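Local atomic coordinates of clostridium acetobutylicum Q97KL0 (Clostridium acetobutylicum, PDB entry 1XBF), a protein that is of unknown function and belongs to the uncharacterised UPF0047 (YjbQ-like) family, forming an assembly of three copies. Residues 5-10 against 125-130. Residues are numbered along the deposited sequence; the frame is centred on the assembly and turned at random.
Sequences IEYSLK and RKVFVK. With SO4 (sulfate ion), chain D.
R125 and L9 open this antiparallel ladder as a hydrogen-bonded pair: R125 N donates to L9 O (2.6 Å), while L9 N reaches R125 O from above the carbonyl plane. V127-Y7 and V129-I5 are likewise doubly bonded. The long arginine chain lets NH2 form a salt bridge with E118 and a hydrogen bond to T46, while NH1 donates to O3 (2.9 Å) of a sulfate, probably from the crystallisation liquor, also held by R123, T45 and T46. K126, on the other face with S8, E6 and F128, brings CD to 3.4 Å from Y7 O; its flexible chain suits this exposed place, ending in a long salt bridge, NZ to E6 OE1 4.0 Å. V127 returns to the face of R125. Its CG1 (chi1 68°) meets L9 CD2 at 3.6 Å and Y7 CB at 3.7 Å; a short beta-branched side chain suits a place between larger neighbours. F128 lies alongside E6 CG (3.5 Å from CD1), its aromatic ring suited to the cation-pi contact with K107 of a second subunit. Branched V129 serves two partners, CG2 at the Y7 ring edge, CB near I5 CD1. Strand 5-10 edges the sheet within the chain, strand 124-133 continuing to strand 37-41, while helix 21-31 packs on I5, Y7 and V129.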
# COMPACT_ATOMS: atom_id res chain seq x y z
N ILE A 5 12.28 13.11 -9.81
CA ILE A 5 11.92 13.47 -11.17
C ILE A 5 10.44 13.20 -11.41
O ILE A 5 9.89 12.22 -10.92
CB ILE A 5 12.76 12.70 -12.23
CG1 ILE A 5 12.59 11.19 -12.06
CG2 ILE A 5 14.23 13.08 -12.09
CD1 ILE A 5 13.33 10.61 -10.88
N GLU A 6 9.80 14.10 -12.15
CA GLU A 6 8.39 13.99 -12.44
C GLU A 6 8.16 13.61 -13.90
O GLU A 6 8.57 14.34 -14.80
CB GLU A 6 7.69 15.31 -12.12
CG GLU A 6 7.85 15.73 -10.67
CD GLU A 6 7.47 17.18 -10.42
OE1 GLU A 6 6.33 17.57 -10.76
OE2 GLU A 6 8.32 17.92 -9.87
N TYR A 7 7.53 12.47 -14.13
CA TYR A 7 7.23 12.01 -15.48
C TYR A 7 5.79 12.35 -15.83
O TYR A 7 4.93 12.39 -14.96
CB TYR A 7 7.45 10.51 -15.61
CG TYR A 7 8.89 10.07 -15.47
CD1 TYR A 7 9.29 9.26 -14.40
CD2 TYR A 7 9.85 10.43 -16.41
CE1 TYR A 7 10.61 8.83 -14.28
CE2 TYR A 7 11.17 10.00 -16.30
CZ TYR A 7 11.54 9.20 -15.23
OH TYR A 7 12.85 8.77 -15.12
N SER A 8 5.54 12.59 -17.11
CA SER A 8 4.20 12.93 -17.58
C SER A 8 3.53 11.71 -18.21
O SER A 8 4.17 10.97 -18.96
CB SER A 8 4.28 14.08 -18.59
OG SER A 8 3.01 14.40 -19.11
N LEU A 9 2.26 11.49 -17.89
CA LEU A 9 1.50 10.35 -18.41
C LEU A 9 0.21 10.78 -19.06
O LEU A 9 -0.51 11.63 -18.53
CB LEU A 9 1.15 9.37 -17.29
CG LEU A 9 2.16 8.37 -16.72
CD1 LEU A 9 2.60 7.42 -17.82
CD2 LEU A 9 3.34 9.12 -16.14
N LYS A 10 -0.10 10.18 -20.20
CA LYS A 10 -1.33 10.47 -20.91
C LYS A 10 -2.15 9.18 -20.93
O LYS A 10 -1.81 8.23 -21.63
CB LYS A 10 -1.03 10.91 -22.35
CG LYS A 10 -2.26 11.29 -23.16
CD LYS A 10 -2.92 12.55 -22.63
CE LYS A 10 -4.19 12.90 -23.39
NZ LYS A 10 -5.27 11.88 -23.20
N ARG A 125 -1.63 12.92 -16.62
CA ARG A 125 -1.19 12.62 -15.26
C ARG A 125 0.30 12.76 -15.02
O ARG A 125 1.08 12.95 -15.95
CB ARG A 125 -1.61 11.19 -14.90
CG ARG A 125 -3.08 10.87 -15.11
CD ARG A 125 -3.98 11.61 -14.13
NE ARG A 125 -5.17 10.82 -13.82
CZ ARG A 125 -6.08 11.16 -12.93
NH1 ARG A 125 -5.96 12.29 -12.25
NH2 ARG A 125 -7.11 10.35 -12.68
N LYS A 126 0.69 12.67 -13.76
CA LYS A 126 2.08 12.76 -13.35
C LYS A 126 2.39 11.59 -12.42
O LYS A 126 1.50 11.00 -11.81
CB LYS A 126 2.33 14.07 -12.59
CG LYS A 126 2.28 15.34 -13.43
CD LYS A 126 3.45 15.42 -14.39
CE LYS A 126 3.61 16.82 -14.94
NZ LYS A 126 3.82 17.81 -13.85
N VAL A 127 3.66 11.26 -12.31
CA VAL A 127 4.08 10.20 -11.42
C VAL A 127 5.45 10.63 -10.93
O VAL A 127 6.30 11.03 -11.73
CB VAL A 127 4.15 8.82 -12.14
CG1 VAL A 127 5.27 8.81 -13.16
CG2 VAL A 127 4.32 7.71 -11.12
N PHE A 128 5.65 10.61 -9.61
CA PHE A 128 6.93 11.00 -9.04
C PHE A 128 7.76 9.78 -8.72
O PHE A 128 7.25 8.78 -8.22
CB PHE A 128 6.75 11.81 -7.76
CG PHE A 128 5.75 12.93 -7.86
CD1 PHE A 128 5.55 13.60 -9.06
CD2 PHE A 128 5.07 13.36 -6.73
CE1 PHE A 128 4.66 14.68 -9.13
CE2 PHE A 128 4.18 14.43 -6.78
CZ PHE A 128 3.98 15.10 -7.98
N VAL A 129 9.06 9.86 -9.00
CA VAL A 129 9.97 8.76 -8.71
C VAL A 129 11.14 9.29 -7.90
O VAL A 129 11.87 10.18 -8.36
CB VAL A 129 10.50 8.12 -10.01
CG1 VAL A 129 11.39 6.94 -9.69
CG2 VAL A 129 9.33 7.68 -10.89
N LYS A 130 11.31 8.77 -6.69
CA LYS A 130 12.42 9.21 -5.86
C LYS A 130 13.35 8.03 -5.59
O LYS A 130 12.91 6.97 -5.14
CB LYS A 130 11.90 9.79 -4.54
CG LYS A 130 12.99 10.40 -3.66
CD LYS A 130 12.40 11.16 -2.48
CE LYS A 130 13.48 11.86 -1.66
NZ LYS A 130 14.18 12.93 -2.43
S SO4 D . -6.70 14.21 -9.14
O1 SO4 D . -7.80 14.99 -9.73
O2 SO4 D . -6.79 14.29 -7.67
O3 SO4 D . -6.82 12.81 -9.58
O4 SO4 D . -5.41 14.75 -9.58